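Local coordinates for DUF3194 domain-containing protein (Thermococcus onnurineus, PDB 3UEB) that is of unknown function but folds as a small alpha and beta protein whose three-stranded antiparallel sheet runs on into that of a second subunit, at residues Gly7-His12 and Glu86-Ala91; Ile13-Leu18 and Ile24-Leu29; Glu32-Tyr37 and Ile66-Glu71; Thr53-Ile56 and Glu60-Asp63. All blocks are in the same frame, centred on the assembly; numbering follows the deposited sequence.

In the fold
The chain runs strand, helix, strand, strand, helix. Strand 63-71 lies in the middle of the antiparallel sheet, between 6-14 and 49-56. Contacts 1 and 3 lie near the chain centre, with centres about 7 Å apart. They pack helices 80-104 and 20-41 onto neighbouring strands of the sheet. Contacts 2 and 4 lie farther out, with centres about 9 Å apart, where Leu15 N bonds to Asp63 OD1. Contact 2 closes first along the chain, contact 4 falls between the two segments of contact 3, and contact 1 spans all the others. Contacts 2, 3 and 4 also reach the second subunit, so helix 20-41 and strand 49-56 serve both the packing of the chain and the subunit interface.

Contact 1: Gly7-His12 and Glu86-Ala91; sequences GKRVIH and EAVERA
Here the last helix, 80-104, packs against the edge strand 6-14 of the sheet. Val88 of the helix faces Ile11 and Arg9, two strand residues that lie two positions apart and so point to the same side. The two branches of Val88 are shared between them. CG1 of Val88 meets Ile11 tip to tip, with CG2 of Ile11 4.0 Å away. Ile11 CD1 comes almost as near to the same methyl, at 4.2 Å from Val88 CG1. In Ile11, CG1 stands between the backbone N and the carbonyl carbon (chi1 67°), and this lets both ends of the side chain reach Val88. CG2 of Val88 instead lies against the aliphatic part of Arg9, 4.1 Å from Arg9 CG. The Arg9 chain bends at chi2 (60°). Its CG gives apolar contact, while its polar end turns to a salt bridge between NH2 and Asp85, near the start of the same helix. Glu89 is also acidic and near, but its OE1 stays 5.2 Å from Arg9 NH1 and the two do not touch. Ile11 also packs on Tyr92 one turn further along the helix, and Arg9 on Ile84. Backbone bonds of Arg9 with Val68 and of Ile11 with Ile66 tie the strand to the middle of the sheet. This is the helix-on-sheet packing of a two-layer alpha and beta sandwich.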
loop_
_atom_site.group_PDB
_atom_site.type_symbol
_atom_site.label_atom_id
_atom_site.label_comp_id
_atom_site.label_asym_id
_atom_site.label_seq_id
_atom_site.Cartn_x
_atom_site.Cartn_y
_atom_site.Cartn_z
ATOM N N GLY A 7 13.718 7.023 8.380
ATOM C CA GLY A 7 14.467 6.216 7.444
ATOM C C GLY A 7 13.664 6.042 6.174
ATOM O O GLY A 7 12.426 6.064 6.186
ATOM N N LYS A 8 14.383 5.871 5.072
ATOM C CA LYS A 8 13.775 5.693 3.766
ATOM C C LYS A 8 14.415 4.472 3.122
ATOM O O LYS A 8 15.602 4.199 3.327
ATOM C CB LYS A 8 14.021 6.934 2.914
ATOM C CG LYS A 8 12.764 7.517 2.294
ATOM C CD LYS A 8 12.479 6.942 0.912
ATOM C CE LYS A 8 13.505 7.432 -0.104
ATOM N NZ LYS A 8 13.137 7.062 -1.503
ATOM N N ARG A 9 13.628 3.739 2.344
ATOM C CA ARG A 9 14.130 2.549 1.683
ATOM C C ARG A 9 13.337 2.264 0.414
ATOM O O ARG A 9 12.104 2.286 0.427
ATOM C CB ARG A 9 14.030 1.359 2.637
ATOM C CG ARG A 9 14.670 0.094 2.125
ATOM C CD ARG A 9 16.150 0.302 1.860
ATOM N NE ARG A 9 16.842 -0.971 1.687
ATOM C CZ ARG A 9 17.062 -1.839 2.670
ATOM N NH1 ARG A 9 17.698 -2.978 2.419
ATOM N NH2 ARG A 9 16.658 -1.562 3.905
ATOM N N VAL A 10 14.049 2.009 -0.681
ATOM C CA VAL A 10 13.408 1.703 -1.956
ATOM C C VAL A 10 13.946 0.389 -2.493
ATOM O O VAL A 10 15.154 0.239 -2.677
ATOM C CB VAL A 10 13.682 2.790 -3.009
ATOM C CG1 VAL A 10 13.159 2.340 -4.368
ATOM C CG2 VAL A 10 13.025 4.088 -2.596
ATOM N N ILE A 11 13.055 -0.563 -2.747
ATOM C CA ILE A 11 13.483 -1.850 -3.268
ATOM C C ILE A 11 12.812 -2.168 -4.601
ATOM O O ILE A 11 11.620 -1.908 -4.799
ATOM C CB ILE A 11 13.207 -2.986 -2.253
ATOM C CG1 ILE A 11 11.705 -3.195 -2.075
ATOM C CG2 ILE A 11 13.836 -2.636 -0.902
ATOM C CD1 ILE A 11 11.355 -4.284 -1.073
ATOM N N HIS A 12 13.601 -2.713 -5.520
ATOM C CA HIS A 12 13.127 -3.081 -6.846
ATOM C C HIS A 12 13.064 -4.592 -6.949
ATOM O O HIS A 12 14.019 -5.288 -6.606
ATOM C CB HIS A 12 14.068 -2.510 -7.911
ATOM C CG HIS A 12 13.985 -1.021 -8.053
ATOM N ND1 HIS A 12 14.785 -0.310 -8.920
ATOM C CD2 HIS A 12 13.170 -0.114 -7.463
ATOM C CE1 HIS A 12 14.465 0.972 -8.861
ATOM N NE2 HIS A 12 13.488 1.117 -7.984
ATOM N N GLU A 86 15.082 -4.857 8.801
ATOM C CA GLU A 86 14.459 -6.085 9.275
ATOM C C GLU A 86 13.088 -6.304 8.635
ATOM O O GLU A 86 12.750 -7.421 8.241
ATOM C CB GLU A 86 14.317 -6.039 10.796
ATOM C CG GLU A 86 15.525 -6.571 11.535
ATOM C CD GLU A 86 15.561 -6.125 12.982
ATOM O OE1 GLU A 86 14.515 -6.201 13.665
ATOM O OE2 GLU A 86 16.643 -5.701 13.434
ATOM N N ALA A 87 12.298 -5.236 8.537
ATOM C CA ALA A 87 10.973 -5.331 7.936
ATOM C C ALA A 87 11.078 -5.813 6.496
ATOM O O ALA A 87 10.315 -6.679 6.069
ATOM C CB ALA A 87 10.273 -3.976 7.973
ATOM N N VAL A 88 12.027 -5.239 5.759
ATOM C CA VAL A 88 12.257 -5.580 4.357
ATOM C C VAL A 88 12.729 -7.028 4.187
ATOM O O VAL A 88 12.205 -7.760 3.347
ATOM C CB VAL A 88 13.291 -4.605 3.723
ATOM C CG1 VAL A 88 13.700 -5.066 2.307
ATOM C CG2 VAL A 88 12.689 -3.212 3.662
ATOM N N GLU A 89 13.717 -7.442 4.975
ATOM C CA GLU A 89 14.207 -8.816 4.884
ATOM C C GLU A 89 13.055 -9.789 5.159
ATOM O O GLU A 89 12.916 -10.804 4.481
ATOM C CB GLU A 89 15.356 -9.044 5.875
ATOM C CG GLU A 89 16.661 -8.349 5.471
ATOM C CD GLU A 89 17.252 -8.894 4.171
ATOM O OE1 GLU A 89 17.626 -8.078 3.295
ATOM O OE2 GLU A 89 17.350 -10.134 4.027
ATOM N N ARG A 90 12.225 -9.473 6.150
ATOM C CA ARG A 90 11.083 -10.325 6.468
ATOM C C ARG A 90 10.181 -10.418 5.244
ATOM O O ARG A 90 9.664 -11.487 4.931
ATOM C CB ARG A 90 10.282 -9.753 7.643
ATOM C CG ARG A 90 9.036 -10.563 7.992
ATOM C CD ARG A 90 9.405 -11.997 8.359
ATOM N NE ARG A 90 10.256 -12.049 9.545
ATOM C CZ ARG A 90 9.819 -11.870 10.790
ATOM N NH1 ARG A 90 8.532 -11.629 11.014
ATOM N NH2 ARG A 90 10.668 -11.927 11.812
ATOM N N ALA A 91 9.999 -9.290 4.557
ATOM C CA ALA A 91 9.166 -9.245 3.361
ATOM C C ALA A 91 9.708 -10.207 2.297
ATOM O O ALA A 91 8.967 -11.021 1.772
ATOM C CB ALA A 91 9.107 -7.824 2.816
#

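Contact 2: Ile13-Leu18 and Ile24-Leu29; sequences IGLPEL and IEIGEL
No flat group carries this contact: Leu15, Leu18 and Ile26 meet through aliphatic carbons, without ring or amide faces between them. Ile26 comes from helix 20-41. The two leucines come from the turn that leads out of strand 6-14 toward that helix. Each takes a different branch of Ile26. Leu15 CD1 lies 3.7 Å from Ile26 CG2 and 4.1 Å from Ile26 CB, and its side chain runs slantwise to the isoleucine. Leu18 CD1 lies against the other branch, 3.5 Å from Ile26 CG1, and these two side chains cross at about a right angle. The branching at CB makes this division possible. Ile26 CG2 is anti to the backbone N, while CG1 lies beside that N (chi1 -67°). A type I beta turn from Leu15 to Leu18 brings both leucines to the same side. It is closed by a backbone bond from Leu18 N to Leu15 O of 3.2 Å, and Pro16 and Glu17 occupy its corner, turned to the outside. Leu99 of helix 80-104 touches both leucines, so the two helices share this apolar cluster. The backbone of the turn is also held from elsewhere, as Leu18 O bonds to Arg58 NH1. On another side of the helix, Ile24 and Glu28 pack on Phe39 and Ile35 of the second subunit. All three touching side chains are buried and wholly apolar. Their contact therefore rests on van der Waals packing and the exclusion of water, and the polar bonds stay with the backbone of the turn.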
loop_
_atom_site.group_PDB
_atom_site.type_symbol
_atom_site.label_atom_id
_atom_site.label_comp_id
_atom_site.label_asym_id
_atom_site.label_seq_id
_atom_site.Cartn_x
_atom_site.Cartn_y
_atom_site.Cartn_z
ATOM N N ILE A 13 11.936 -5.103 -7.424
ATOM C CA ILE A 13 11.756 -6.543 -7.532
ATOM C C ILE A 13 11.257 -7.013 -8.899
ATOM O O ILE A 13 10.283 -6.477 -9.443
ATOM C CB ILE A 13 10.772 -7.043 -6.451
ATOM C CG1 ILE A 13 11.280 -6.652 -5.058
ATOM C CG2 ILE A 13 10.621 -8.554 -6.540
ATOM C CD1 ILE A 13 10.353 -7.069 -3.912
ATOM N N GLY A 14 11.937 -8.013 -9.451
ATOM C CA GLY A 14 11.534 -8.576 -10.725
ATOM C C GLY A 14 10.848 -9.906 -10.463
ATOM O O GLY A 14 11.375 -10.723 -9.710
ATOM N N LEU A 15 9.678 -10.123 -11.062
ATOM C CA LEU A 15 8.922 -11.371 -10.876
ATOM C C LEU A 15 8.393 -11.891 -12.224
ATOM O O LEU A 15 7.182 -11.971 -12.447
ATOM C CB LEU A 15 7.756 -11.125 -9.911
ATOM C CG LEU A 15 8.161 -10.619 -8.517
ATOM C CD1 LEU A 15 6.963 -10.001 -7.815
ATOM C CD2 LEU A 15 8.741 -11.763 -7.700
ATOM N N PRO A 16 9.305 -12.280 -13.125
ATOM C CA PRO A 16 9.021 -12.794 -14.471
ATOM C C PRO A 16 8.121 -14.020 -14.622
ATOM O O PRO A 16 7.478 -14.188 -15.657
ATOM C CB PRO A 16 10.419 -13.037 -15.045
ATOM C CG PRO A 16 11.209 -13.428 -13.842
ATOM C CD PRO A 16 10.741 -12.416 -12.812
ATOM N N GLU A 17 8.066 -14.874 -13.606
ATOM C CA GLU A 17 7.251 -16.080 -13.700
ATOM C C GLU A 17 5.817 -15.849 -13.251
ATOM O O GLU A 17 4.981 -16.750 -13.333
ATOM C CB GLU A 17 7.892 -17.202 -12.880
ATOM C CG GLU A 17 9.403 -17.249 -13.041
ATOM C CD GLU A 17 10.067 -18.343 -12.226
ATOM O OE1 GLU A 17 9.587 -18.642 -11.105
ATOM O OE2 GLU A 17 11.088 -18.890 -12.706
ATOM N N LEU A 18 5.526 -14.633 -12.799
ATOM C CA LEU A 18 4.180 -14.299 -12.341
ATOM C C LEU A 18 3.373 -13.486 -13.355
ATOM O O LEU A 18 3.922 -12.681 -14.108
ATOM C CB LEU A 18 4.244 -13.515 -11.025
ATOM C CG LEU A 18 4.937 -14.149 -9.817
ATOM C CD1 LEU A 18 4.671 -13.293 -8.587
ATOM C CD2 LEU A 18 4.413 -15.564 -9.591
ATOM N N ILE A 24 0.180 -8.107 -8.382
ATOM C CA ILE A 24 -0.582 -7.262 -7.461
ATOM C C ILE A 24 -0.623 -7.947 -6.096
ATOM O O ILE A 24 -0.373 -7.323 -5.064
ATOM C CB ILE A 24 -2.048 -7.044 -7.969
ATOM C CG1 ILE A 24 -2.094 -5.892 -8.975
ATOM C CG2 ILE A 24 -2.990 -6.754 -6.805
ATOM C CD1 ILE A 24 -1.358 -6.166 -10.261
ATOM N N GLU A 25 -0.939 -9.236 -6.109
ATOM C CA GLU A 25 -1.013 -10.027 -4.888
ATOM C C GLU A 25 0.313 -9.976 -4.115
ATOM O O GLU A 25 0.328 -9.802 -2.896
ATOM C CB GLU A 25 -1.340 -11.478 -5.239
ATOM C CG GLU A 25 -1.658 -12.361 -4.053
ATOM C CD GLU A 25 -1.629 -13.833 -4.422
ATOM O OE1 GLU A 25 -2.127 -14.190 -5.513
ATOM O OE2 GLU A 25 -1.109 -14.637 -3.620
ATOM N N ILE A 26 1.422 -10.141 -4.831
ATOM C CA ILE A 26 2.732 -10.118 -4.198
ATOM C C ILE A 26 3.075 -8.712 -3.718
ATOM O O ILE A 26 3.647 -8.538 -2.645
ATOM C CB ILE A 26 3.832 -10.613 -5.165
ATOM C CG1 ILE A 26 3.617 -12.098 -5.467
ATOM C CG2 ILE A 26 5.218 -10.382 -4.552
ATOM C CD1 ILE A 26 3.693 -12.990 -4.240
ATOM N N GLY A 27 2.719 -7.714 -4.517
ATOM C CA GLY A 27 2.976 -6.340 -4.137
ATOM C C GLY A 27 2.279 -6.068 -2.817
ATOM O O GLY A 27 2.848 -5.446 -1.918
ATOM N N GLU A 28 1.041 -6.544 -2.698
ATOM C CA GLU A 28 0.268 -6.361 -1.478
ATOM C C GLU A 28 0.892 -7.143 -0.320
ATOM O O GLU A 28 0.989 -6.641 0.799
ATOM C CB GLU A 28 -1.178 -6.821 -1.691
ATOM C CG GLU A 28 -1.989 -5.933 -2.616
ATOM C CD GLU A 28 -3.382 -6.486 -2.892
ATOM O OE1 GLU A 28 -4.168 -5.805 -3.579
ATOM O OE2 GLU A 28 -3.689 -7.602 -2.426
ATOM N N LEU A 29 1.313 -8.374 -0.590
ATOM C CA LEU A 29 1.925 -9.203 0.448
ATOM C C LEU A 29 3.182 -8.521 0.996
ATOM O O LEU A 29 3.403 -8.464 2.212
ATOM C CB LEU A 29 2.285 -10.579 -0.121
ATOM C CG LEU A 29 2.925 -11.588 0.841
ATOM C CD1 LEU A 29 2.021 -11.796 2.062
ATOM C CD2 LEU A 29 3.156 -12.917 0.119
#

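Contact 3: Glu32-Tyr37 and Ile66-Glu71; sequences ETIIDY and IEVYLE
Ile34 has CG1 anti to its carbonyl carbon (chi1 -65°) and is extended beyond it (chi2 175°). CD1 is thus carried out from helix 20-41 to the central strand, 63-71. This is the second helix-on-sheet contact of the two-layer alpha and beta fold. CD1 of Ile34 touches two strand residues at equal range: Ile66 CG2 at 3.8 Å and Val68 CG2 at 3.8 Å. The side chains of Ile34 and Val68 meet end on, whereas Ile34 and Ile66 pass each other in opposite directions. The second branch of Ile34 adds to the grip, since its CG2 is 4.0 Å from Val68 CG1. The touching groups are all buried. Around them, Ile66 also packs on Ile11 and Met54, and Ile35, on the far side of the helix segment, meets Met54 of the second subunit. Strand residues alternate, so Glu67 turns from the helix and pairs with Lys8. Within the strand, the Tyr69 hydroxyl donates a hydrogen bond to Glu71. The bond from Tyr69 OH to Glu71 OE1 is short, 2.6 Å, with OE1 in the plane of the ring at its edge but the hydroxyl 36° out of the carboxylate plane.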
loop_
_atom_site.group_PDB
_atom_site.type_symbol
_atom_site.label_atom_id
_atom_site.label_comp_id
_atom_site.label_asym_id
_atom_site.label_seq_id
_atom_site.Cartn_x
_atom_site.Cartn_y
_atom_site.Cartn_z
ATOM N N GLU A 32 2.305 -5.039 2.941
ATOM C CA GLU A 32 1.639 -5.324 4.201
ATOM C C GLU A 32 2.521 -6.093 5.180
ATOM O O GLU A 32 2.359 -5.975 6.392
ATOM C CB GLU A 32 0.318 -6.048 3.913
ATOM C CG GLU A 32 -0.554 -5.215 2.964
ATOM C CD GLU A 32 -1.856 -5.883 2.567
ATOM O OE1 GLU A 32 -2.016 -7.093 2.841
ATOM O OE2 GLU A 32 -2.713 -5.183 1.969
ATOM N N THR A 33 3.459 -6.880 4.665
ATOM C CA THR A 33 4.371 -7.591 5.551
ATOM C C THR A 33 5.199 -6.506 6.248
ATOM O O THR A 33 5.471 -6.582 7.440
ATOM C CB THR A 33 5.324 -8.528 4.762
ATOM O OG1 THR A 33 4.566 -9.608 4.188
ATOM C CG2 THR A 33 6.409 -9.096 5.678
ATOM N N ILE A 34 5.584 -5.488 5.489
ATOM C CA ILE A 34 6.379 -4.393 6.027
ATOM C C ILE A 34 5.588 -3.561 7.040
ATOM O O ILE A 34 6.126 -3.170 8.078
ATOM C CB ILE A 34 6.897 -3.490 4.888
ATOM C CG1 ILE A 34 7.875 -4.289 4.017
ATOM C CG2 ILE A 34 7.574 -2.248 5.462
ATOM C CD1 ILE A 34 8.383 -3.554 2.789
ATOM N N ILE A 35 4.314 -3.301 6.747
ATOM C CA ILE A 35 3.463 -2.525 7.652
ATOM C C ILE A 35 3.270 -3.308 8.951
ATOM O O ILE A 35 3.403 -2.766 10.052
ATOM C CB ILE A 35 2.067 -2.251 7.033
ATOM C CG1 ILE A 35 2.214 -1.418 5.765
ATOM C CG2 ILE A 35 1.173 -1.518 8.035
ATOM C CD1 ILE A 35 0.931 -1.332 4.947
ATOM N N ASP A 36 2.944 -4.587 8.815
ATOM C CA ASP A 36 2.748 -5.432 9.981
ATOM C C ASP A 36 3.996 -5.417 10.849
ATOM O O ASP A 36 3.916 -5.240 12.062
ATOM C CB ASP A 36 2.444 -6.877 9.560
ATOM C CG ASP A 36 1.049 -7.036 8.984
ATOM O OD1 ASP A 36 0.264 -6.066 9.064
ATOM O OD2 ASP A 36 0.740 -8.130 8.462
ATOM N N TYR A 37 5.153 -5.594 10.219
ATOM C CA TYR A 37 6.402 -5.625 10.959
ATOM C C TYR A 37 6.628 -4.365 11.778
ATOM O O TYR A 37 7.014 -4.440 12.934
ATOM C CB TYR A 37 7.588 -5.816 10.024
ATOM C CG TYR A 37 8.786 -6.386 10.733
ATOM C CD1 TYR A 37 8.960 -7.766 10.838
ATOM C CD2 TYR A 37 9.733 -5.554 11.323
ATOM C CE1 TYR A 37 10.052 -8.305 11.512
ATOM C CE2 TYR A 37 10.826 -6.083 12.004
ATOM C CZ TYR A 37 10.977 -7.458 12.093
ATOM O OH TYR A 37 12.047 -7.997 12.766
ATOM N N ILE A 66 8.866 -1.157 -4.158
ATOM C CA ILE A 66 8.308 -0.909 -2.839
ATOM C C ILE A 66 9.102 0.204 -2.194
ATOM O O ILE A 66 10.329 0.161 -2.158
ATOM C CB ILE A 66 8.405 -2.149 -1.942
ATOM C CG1 ILE A 66 7.525 -3.271 -2.494
ATOM C CG2 ILE A 66 8.017 -1.787 -0.521
ATOM C CD1 ILE A 66 6.043 -2.945 -2.517
ATOM N N GLU A 67 8.399 1.202 -1.685
ATOM C CA GLU A 67 9.067 2.312 -1.048
ATOM C C GLU A 67 8.585 2.421 0.388
ATOM O O GLU A 67 7.382 2.469 0.646
ATOM C CB GLU A 67 8.781 3.597 -1.817
ATOM C CG GLU A 67 9.602 4.779 -1.351
ATOM C CD GLU A 67 9.673 5.874 -2.399
ATOM O OE1 GLU A 67 10.251 6.942 -2.095
ATOM O OE2 GLU A 67 9.154 5.658 -3.524
ATOM N N VAL A 68 9.533 2.446 1.320
ATOM C CA VAL A 68 9.204 2.542 2.736
ATOM C C VAL A 68 9.740 3.832 3.343
ATOM O O VAL A 68 10.883 4.222 3.085
ATOM C CB VAL A 68 9.814 1.365 3.545
ATOM C CG1 VAL A 68 9.207 1.328 4.942
ATOM C CG2 VAL A 68 9.592 0.054 2.824
ATOM N N TYR A 69 8.907 4.502 4.132
ATOM C CA TYR A 69 9.315 5.714 4.821
ATOM C C TYR A 69 8.781 5.574 6.238
ATOM O O TYR A 69 7.600 5.298 6.442
ATOM C CB TYR A 69 8.737 6.978 4.173
ATOM C CG TYR A 69 9.018 8.225 4.994
ATOM C CD1 TYR A 69 10.272 8.835 4.967
ATOM C CD2 TYR A 69 8.054 8.749 5.855
ATOM C CE1 TYR A 69 10.557 9.933 5.777
ATOM C CE2 TYR A 69 8.332 9.844 6.670
ATOM C CZ TYR A 69 9.583 10.430 6.626
ATOM O OH TYR A 69 9.865 11.520 7.420
ATOM N N LEU A 70 9.657 5.757 7.219
ATOM C CA LEU A 70 9.260 5.612 8.612
ATOM C C LEU A 70 9.865 6.707 9.454
ATOM O O LEU A 70 11.044 7.023 9.323
ATOM C CB LEU A 70 9.700 4.244 9.150
ATOM C CG LEU A 70 9.433 3.954 10.631
ATOM C CD1 LEU A 70 7.954 4.195 10.951
ATOM C CD2 LEU A 70 9.813 2.509 10.944
ATOM N N GLU A 71 9.044 7.272 10.329
ATOM C CA GLU A 71 9.477 8.347 11.197
ATOM C C GLU A 71 8.983 8.113 12.621
ATOM O O GLU A 71 7.829 7.739 12.837
ATOM C CB GLU A 71 8.919 9.667 10.665
ATOM C CG GLU A 71 9.613 10.914 11.171
ATOM C CD GLU A 71 8.938 12.179 10.687
ATOM O OE1 GLU A 71 8.541 12.227 9.503
ATOM O OE2 GLU A 71 8.811 13.129 11.485
#

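Contact 4: Thr53-Ile56 and Glu60-Asp63; sequences TMRI and ETLD
Three partners grip Thr61 OG1: Asp63 N, Asn57 O and a water that also reaches Arg55 O. The bond from Asp63 N to Thr61 OG1 is 3.0 Å long, with an angle of 137° at the hydrogen, and this makes an ST turn. The water donates to Thr61 OG1 at 3.0 Å and to Arg55 O at 2.8 Å, so it bridges the loop and the strand. The hydroxyl sits between the backbone N and the carbonyl carbon of Thr61 (chi1 75°), close to the turn it forms. The methyl is then left to face the arginine. Thr61 CG2 lies over one face of the Arg55 guanidinium, near its centre and 3.7 Å from Arg55 CZ. The Arg55 chain is extended from CG to NE, which brings the flat group beneath the methyl. Nearer the strand end, Ile56 CA makes a CA-H...O contact with Asp63 O, 3.5 Å long. The Asp63 carboxylate turns elsewhere, to a salt bridge with Arg58. Strand 49-56 also pairs antiparallel with a strand of the second subunit, so the sheet continues across the interface, where Arg55 NE makes a salt bridge to Asp49 of that subunit. The two segments flank the connection between adjacent antiparallel strands 49-56 and 63-71, as in a beta hairpin with an ST turn where its loop enters the second strand.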
loop_
_atom_site.group_PDB
_atom_site.type_symbol
_atom_site.label_atom_id
_atom_site.label_comp_id
_atom_site.label_asym_id
_atom_site.label_seq_id
_atom_site.Cartn_x
_atom_site.Cartn_y
_atom_site.Cartn_z
ATOM N N THR A 53 4.683 2.334 -0.040
ATOM C CA THR A 53 4.189 2.401 -1.399
ATOM C C THR A 53 4.477 1.151 -2.206
ATOM O O THR A 53 5.553 0.575 -2.091
ATOM C CB THR A 53 4.857 3.569 -2.147
ATOM O OG1 THR A 53 4.679 4.778 -1.404
ATOM C CG2 THR A 53 4.260 3.730 -3.542
ATOM N N MET A 54 3.512 0.730 -3.015
ATOM C CA MET A 54 3.732 -0.398 -3.909
ATOM C C MET A 54 3.464 0.165 -5.301
ATOM O O MET A 54 2.471 0.872 -5.519
ATOM C CB MET A 54 2.796 -1.583 -3.617
ATOM C CG MET A 54 1.390 -1.494 -4.205
ATOM S SD MET A 54 0.505 -3.053 -4.030
ATOM C CE MET A 54 0.054 -2.924 -2.328
ATOM N N ARG A 55 4.372 -0.118 -6.226
ATOM C CA ARG A 55 4.239 0.347 -7.596
ATOM C C ARG A 55 4.335 -0.848 -8.541
ATOM O O ARG A 55 5.344 -1.550 -8.558
ATOM C CB ARG A 55 5.348 1.352 -7.928
ATOM C CG ARG A 55 5.341 1.812 -9.384
ATOM C CD ARG A 55 6.590 2.613 -9.746
ATOM N NE ARG A 55 6.566 3.062 -11.138
ATOM C CZ ARG A 55 7.599 3.618 -11.770
ATOM N NH1 ARG A 55 7.477 3.999 -13.037
ATOM N NH2 ARG A 55 8.756 3.787 -11.140
ATOM N N ILE A 56 3.281 -1.088 -9.315
ATOM C CA ILE A 56 3.284 -2.199 -10.262
ATOM C C ILE A 56 3.340 -1.644 -11.681
ATOM O O ILE A 56 2.467 -0.887 -12.108
ATOM C CB ILE A 56 2.030 -3.105 -10.100
ATOM C CG1 ILE A 56 2.164 -3.986 -8.848
ATOM C CG2 ILE A 56 1.871 -4.008 -11.319
ATOM C CD1 ILE A 56 2.030 -3.250 -7.535
ATOM N N GLU A 60 7.722 -0.848 -17.663
ATOM C CA GLU A 60 8.778 0.152 -17.500
ATOM C C GLU A 60 9.711 -0.072 -16.309
ATOM O O GLU A 60 10.660 0.686 -16.117
ATOM C CB GLU A 60 8.155 1.553 -17.409
ATOM C CG GLU A 60 7.356 1.971 -18.646
ATOM C CD GLU A 60 6.542 3.242 -18.421
ATOM O OE1 GLU A 60 5.635 3.234 -17.559
ATOM O OE2 GLU A 60 6.805 4.254 -19.105
ATOM N N THR A 61 9.452 -1.102 -15.509
ATOM C CA THR A 61 10.304 -1.389 -14.349
ATOM C C THR A 61 10.578 -2.891 -14.267
ATOM O O THR A 61 10.162 -3.652 -15.142
ATOM C CB THR A 61 9.634 -0.948 -13.002
ATOM O OG1 THR A 61 8.595 -1.868 -12.645
ATOM C CG2 THR A 61 9.035 0.435 -13.123
ATOM N N LEU A 62 11.276 -3.313 -13.220
ATOM C CA LEU A 62 11.556 -4.727 -13.034
ATOM C C LEU A 62 10.230 -5.465 -12.854
ATOM O O LEU A 62 10.127 -6.649 -13.160
ATOM C CB LEU A 62 12.446 -4.939 -11.806
ATOM C CG LEU A 62 13.940 -5.153 -12.082
ATOM C CD1 LEU A 62 14.515 -3.957 -12.824
ATOM C CD2 LEU A 62 14.670 -5.370 -10.763
ATOM N N ASP A 63 9.226 -4.741 -12.357
ATOM C CA ASP A 63 7.877 -5.261 -12.125
ATOM C C ASP A 63 7.252 -4.603 -10.913
ATOM O O ASP A 63 6.217 -3.940 -11.011
ATOM C CB ASP A 63 7.877 -6.777 -11.883
ATOM C CG ASP A 63 7.727 -7.575 -13.164
ATOM O OD1 ASP A 63 7.918 -8.809 -13.109
ATOM O OD2 ASP A 63 7.413 -6.970 -14.213
HETATM O O HOH W 1 7.052 -0.545 -10.503
#